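Local coordinates for purine nucleoside phosphorylase (Schistosoma mansoni, PDB 5KO5) that catalyses the phosphorolysis of purine nucleosides such as inosine and guanosine to the free base and ribose 1-phosphate, and here holds cytosine, at the interface of chains A and B. Residues are numbered along the deposited sequence; one frame, centred on the assembly and turned at random. Chains: chain A/B, Purine nucleoside phosphorylase.

Contact 1: the interface of chains A and B. Residues chain A 151-152; chain B 63, 91.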
# COMPACT_ATOMS: atom_id res chain seq x y z
N GLY A 151 -11.37 5.74 6.46
CA GLY A 151 -11.82 6.53 7.58
C GLY A 151 -13.33 6.48 7.64
O GLY A 151 -13.99 5.85 6.80
N PRO A 152 -13.92 7.16 8.62
CA PRO A 152 -15.39 7.22 8.68
C PRO A 152 -15.93 7.81 7.39
O PRO A 152 -15.32 8.71 6.80
CB PRO A 152 -15.66 8.14 9.86
CG PRO A 152 -14.38 8.94 10.03
CD PRO A 152 -13.28 7.99 9.65
N VAL B 63 -17.92 5.94 16.12
CA VAL B 63 -17.85 6.83 14.95
C VAL B 63 -18.53 6.18 13.75
O VAL B 63 -19.34 6.80 13.06
CB VAL B 63 -16.40 7.25 14.65
CG1 VAL B 63 -16.35 8.06 13.38
CG2 VAL B 63 -15.83 8.07 15.80
N GLU B 91 -12.63 1.49 7.54
CA GLU B 91 -13.19 2.47 8.48
C GLU B 91 -12.11 3.26 9.20
O GLU B 91 -12.44 4.26 9.85
CB GLU B 91 -14.04 1.78 9.54
CG GLU B 91 -15.33 1.24 9.03
CD GLU B 91 -16.35 2.34 8.66
OE1 GLU B 91 -16.30 3.48 9.19
OE2 GLU B 91 -17.22 2.03 7.84
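With CG1 of B:Val63 anti to the backbone N (chi1 175°), this methyl is turned toward A:Pro152. The patch belongs to the subunit interface of a trimeric purine nucleoside phosphorylase of the phosphorylase superfamily, where a loop of chain A passes over a loop and a short 3-10 helix, 89-91, of chain B. CG1 of B:Val63 comes 3.6 Å from CB of A:Pro152 and 4.0 Å from its CG, so the methyl sits against the CB-CG side of the pyrrolidine ring, and the two side chains meet at a slant. The other end of the ring faces B:Glu91: the carbonyl O of B:Glu91 is 3.8 Å from CD of A:Pro152, and 3.3 Å from the carbonyl C of A:Gly151. The backbone of B:Glu91 thus packs against the peptide link joining A:Gly151 to A:Pro152. Bending at chi2 (-70°) folds the side chain of B:Glu91 back, and its carboxylate OE1 ends 3.9 Å from CA of A:Pro152. That oxygen and the carbonyl O of A:Gly151 lie 4.1 Å apart.

Contact 2: the interface of chains A and B. Residues chain A 144-146; chain B 141, 146.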
# COMPACT_ATOMS: atom_id res chain seq x y z
N GLY A 144 -3.90 -0.90 -1.42
CA GLY A 144 -3.02 -1.10 -0.28
C GLY A 144 -3.41 -0.48 1.05
O GLY A 144 -2.56 -0.33 1.92
N LEU A 145 -4.69 -0.15 1.24
CA LEU A 145 -5.24 0.40 2.49
C LEU A 145 -4.91 1.87 2.69
O LEU A 145 -5.09 2.40 3.79
CB LEU A 145 -4.97 -0.43 3.75
CG LEU A 145 -6.12 -1.34 4.16
CD1 LEU A 145 -5.69 -2.19 5.35
CD2 LEU A 145 -7.37 -0.53 4.50
N ASN A 146 -4.48 2.56 1.62
CA ASN A 146 -4.27 4.00 1.66
C ASN A 146 -5.22 4.76 0.73
O ASN A 146 -4.90 5.86 0.27
CB ASN A 146 -2.81 4.35 1.38
CG ASN A 146 -1.92 4.18 2.60
OD1 ASN A 146 -2.38 4.30 3.75
ND2 ASN A 146 -0.65 3.91 2.37
N PRO B 141 -2.68 -4.69 0.83
CA PRO B 141 -2.19 -3.91 1.98
C PRO B 141 -0.92 -4.50 2.58
O PRO B 141 -0.00 -3.74 2.92
CB PRO B 141 -3.39 -3.95 2.96
CG PRO B 141 -4.60 -4.05 2.01
CD PRO B 141 -4.11 -5.06 0.99
N ASN B 146 0.98 -2.11 4.89
CA ASN B 146 -0.20 -2.02 5.74
C ASN B 146 -0.70 -3.40 6.20
O ASN B 146 -1.88 -3.57 6.50
CB ASN B 146 -1.31 -1.22 5.05
CG ASN B 146 -1.11 0.27 5.16
OD1 ASN B 146 -0.49 0.77 6.11
ND2 ASN B 146 -1.64 1.02 4.20
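The side-chain amide ND2 of B:Asn146 gives its hydrogen to the carbonyl O of A:Gly144 at 2.8 Å, with a nearly straight 164° at the hydrogen. In this phosphorylase-superfamily trimer the patch joins the loop after helix 140-143 of chain A to the corresponding region of chain B. The acceptor geometry is equally regular: the donor lies in the carbonyl plane of A:Gly144, and the oxygen lies close to the amide plane of B:Asn146, so both flat groups are well placed for the bond. The same ND2 stands 3.4 Å from OD1 of A:Asn146, a weak hydrogen bond at best. Here the two copies of one residue meet with their amide planes 84° apart, and the side chains cross at about a right angle. Both asparagines have the same torsions, CG lying beside the backbone N (chi1 -81°), yet their roles differ: the amide of B:Asn146 reaches the A:Gly144 carbonyl, whereas A:Asn146 offers its OD1 to the chain B amide. The local contact is therefore not two-fold symmetric. Carbon packing flanks the polar bond. A:Leu145 meets the CB-CG edge of B:Pro141 at a slant, with CG 3.8 Å from the proline CG and CD1 3.8 Å from the proline CB. CB of A:Leu145 lies 3.7 Å from ND2 of B:Asn146, placing aliphatic surface beside the bonded amide.

Contact 3: the interface of chains A and B. Residues chain A 136-138, 193; chain B 206.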
# COMPACT_ATOMS: atom_id res chain seq x y z
N GLY A 136 -9.75 5.58 -16.88
CA GLY A 136 -9.84 4.65 -15.77
C GLY A 136 -8.52 4.68 -15.04
O GLY A 136 -7.57 5.35 -15.46
N HIS A 137 -8.45 3.94 -13.93
CA HIS A 137 -7.22 3.99 -13.15
C HIS A 137 -6.94 2.68 -12.43
O HIS A 137 -7.82 1.84 -12.23
CB HIS A 137 -7.19 5.17 -12.16
CG HIS A 137 -8.18 5.10 -11.04
ND1 HIS A 137 -9.01 6.15 -10.73
CD2 HIS A 137 -8.43 4.13 -10.11
CE1 HIS A 137 -9.75 5.84 -9.68
NE2 HIS A 137 -9.41 4.62 -9.28
N ILE A 138 -5.67 2.54 -12.02
CA ILE A 138 -5.25 1.49 -11.08
C ILE A 138 -4.68 2.20 -9.87
O ILE A 138 -3.64 2.87 -9.96
CB ILE A 138 -4.25 0.52 -11.70
CG1 ILE A 138 -4.91 -0.19 -12.89
CG2 ILE A 138 -3.80 -0.50 -10.63
CD1 ILE A 138 -4.03 -1.18 -13.60
N VAL A 193 -5.34 4.34 -19.30
CA VAL A 193 -5.51 4.00 -17.89
C VAL A 193 -4.34 4.56 -17.10
O VAL A 193 -3.18 4.36 -17.47
CB VAL A 193 -5.59 2.48 -17.70
CG1 VAL A 193 -5.59 2.10 -16.21
CG2 VAL A 193 -6.82 1.92 -18.41
N ASP B 206 -10.59 -1.18 -14.32
CA ASP B 206 -9.23 -1.51 -14.69
C ASP B 206 -8.47 -2.23 -13.59
O ASP B 206 -7.59 -3.04 -13.89
CB ASP B 206 -8.51 -0.25 -15.18
CG ASP B 206 -9.16 0.29 -16.41
OD1 ASP B 206 -9.06 -0.39 -17.45
OD2 ASP B 206 -9.81 1.35 -16.34
O HOH W 1 -10.78 2.05 -13.92
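B:Asp206 and A:Val193 bury the most surface here, 56 and 21 Å² respectively. B:Asp206 is at the start of helix 205-213, and its side chain is set against strands 131-139 and 189-196 of chain A. The side chains of B:Asp206 and A:Val193 come from opposite directions, and the carboxylate lies against a methyl: CG2 of A:Val193 is 3.4 Å from OD1 and 3.5 Å from CG of B:Asp206. The second methyl, CG1, anti to the valine backbone N (chi1 172°), packs 3.9 Å from CB of B:Asp206. Both branches of the valine therefore take part, one toward the carboxylate and one toward the methylene. The other carboxylate oxygen, OD2, is turned toward A:Gly136 of strand 131-139 and comes 3.3 Å from its CA. Water 1 joins the two chains. It lies 2.7 Å from OD2 of B:Asp206 and 3.0 Å from the backbone N of A:His137, where the angle at the hydrogen is 155°. A longer link, 3.3 Å to the backbone N of B:Asp206, lets the same aspartate hold the water by both its main chain and its carboxylate. The water thus links the strand backbone to a carboxylate whose direct neighbours in chain A include the CA of A:Gly136 and a methyl of A:Val193. The patch seats the first turn of a chain B helix on two chain A strands, probably helping to fix how neighbouring subunits are oriented in the trimer.

Contact 4: the interface of chains A and B. Residues chain A 147, 149, 162, 164, 228; chain B 201-202, 204.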
# COMPACT_ATOMS: atom_id res chain seq x y z
N ASN A 147 -6.39 4.20 0.44
CA ASN A 147 -7.39 4.94 -0.33
C ASN A 147 -7.71 6.25 0.39
O ASN A 147 -7.76 6.31 1.62
CB ASN A 147 -8.66 4.07 -0.42
CG ASN A 147 -9.65 4.54 -1.48
OD1 ASN A 147 -10.27 5.62 -1.36
ND2 ASN A 147 -9.86 3.70 -2.50
N LEU A 149 -10.43 7.59 0.79
CA LEU A 149 -11.66 7.48 1.57
C LEU A 149 -11.54 6.61 2.82
O LEU A 149 -12.54 6.47 3.55
CB LEU A 149 -12.82 6.99 0.69
CG LEU A 149 -13.43 8.05 -0.24
CD1 LEU A 149 -14.41 7.37 -1.20
CD2 LEU A 149 -14.13 9.15 0.57
N PRO A 162 -18.34 3.83 -2.88
CA PRO A 162 -18.62 4.37 -4.22
C PRO A 162 -18.16 3.41 -5.30
O PRO A 162 -17.13 2.74 -5.17
CB PRO A 162 -17.80 5.66 -4.28
CG PRO A 162 -17.27 5.90 -2.92
CD PRO A 162 -17.35 4.63 -2.14
N LEU A 164 -16.64 3.26 -9.05
CA LEU A 164 -15.78 4.13 -9.85
C LEU A 164 -15.90 3.88 -11.34
O LEU A 164 -15.09 4.42 -12.11
CB LEU A 164 -14.32 3.97 -9.40
CG LEU A 164 -14.07 4.28 -7.92
CD1 LEU A 164 -12.62 4.02 -7.58
CD2 LEU A 164 -14.43 5.73 -7.60
N ILE A 228 -11.48 10.45 -6.75
CA ILE A 228 -12.32 9.63 -5.88
C ILE A 228 -13.19 10.51 -4.99
O ILE A 228 -14.38 10.25 -4.82
CB ILE A 228 -11.45 8.65 -5.08
CG1 ILE A 228 -10.95 7.56 -6.04
CG2 ILE A 228 -12.21 8.05 -3.89
CD1 ILE A 228 -9.91 6.61 -5.43
N THR B 201 -13.70 2.22 -1.89
CA THR B 201 -14.23 2.24 -3.25
C THR B 201 -14.21 0.82 -3.80
O THR B 201 -13.26 0.06 -3.59
CB THR B 201 -13.40 3.13 -4.18
OG1 THR B 201 -12.02 2.74 -4.15
CG2 THR B 201 -13.51 4.61 -3.79
N TYR B 202 -15.28 0.45 -4.50
CA TYR B 202 -15.26 -0.83 -5.20
C TYR B 202 -14.09 -0.86 -6.17
O TYR B 202 -13.60 0.18 -6.63
CB TYR B 202 -16.58 -1.05 -5.95
CG TYR B 202 -17.72 -1.39 -5.03
CD1 TYR B 202 -17.69 -2.56 -4.28
CD2 TYR B 202 -18.82 -0.55 -4.89
CE1 TYR B 202 -18.73 -2.89 -3.43
CE2 TYR B 202 -19.87 -0.88 -4.03
CZ TYR B 202 -19.81 -2.04 -3.30
OH TYR B 202 -20.84 -2.37 -2.44
N SER B 204 -12.10 -0.74 -9.32
CA SER B 204 -12.39 -0.07 -10.58
C SER B 204 -12.34 -1.09 -11.71
O SER B 204 -11.72 -2.15 -11.57
CB SER B 204 -11.37 1.04 -10.82
OG SER B 204 -10.13 0.50 -11.25
O HOH W 2 -9.35 0.97 -3.48
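B:Thr201 can be followed outward from CB, which lies 3.6 Å from CD1 of A:Leu164, the leucine side chain passing it at a slant. Beyond CB the side chain forks. The hydroxyl OG1 sits between the backbone N and the carbonyl carbon (chi1 55°), a setting that directs it toward A:Asn147, whose ND2 donates to it at 2.9 Å. This bond is bent, 131° at the hydrogen, and OG1 lies 24° out of the asparagine amide plane. Water 2 supplements it, standing 2.9 Å from ND2 of A:Asn147 and 3.3 Å from OG1 of B:Thr201. The methyl tip, CG2, enters an apolar group on chain A: it is 3.7 Å from CG2 of A:Ile228 and 3.9 Å from CD1 of A:Leu149, meeting both side chains at about a right angle, while the ring of A:Pro162 stands farther off. Within chain A, the backbone N of A:Leu149 donates to a lone pair of OD1 of A:Asn147. That bond fixes the rotation of the amide and leaves ND2 turned to the threonine. The next residue adds a main-chain link, as the N of B:Tyr202 donates to the carbonyl O of A:Pro162 at 3.0 Å. B:Tyr202 belongs to the cytosine pocket, so besides joining two subunits this patch probably helps to hold the base-binding loop of chain B in position.

The four contacts are patches of one A-B interface within the three-subunit assembly; contacts 1, 4 and 3 lie roughly in a row, with contact 2 to one side. Contacts 1 and 3 have C-alpha centres about 26 Å apart, while contact 4 lies between, about 15 Å from contact 1 and 12 Å from contact 3. Contact 2 is about 13 Å from contact 4. On chain A, residues 144-152 run through contacts 2, 4 and 1 in turn, so one loop serves three of the patches. On chain B, residues 201-206 link contacts 4 and 3, leading from beside the cytosine pocket into helix 205-213. Trimer assembly and active-site shape are thus probably coupled.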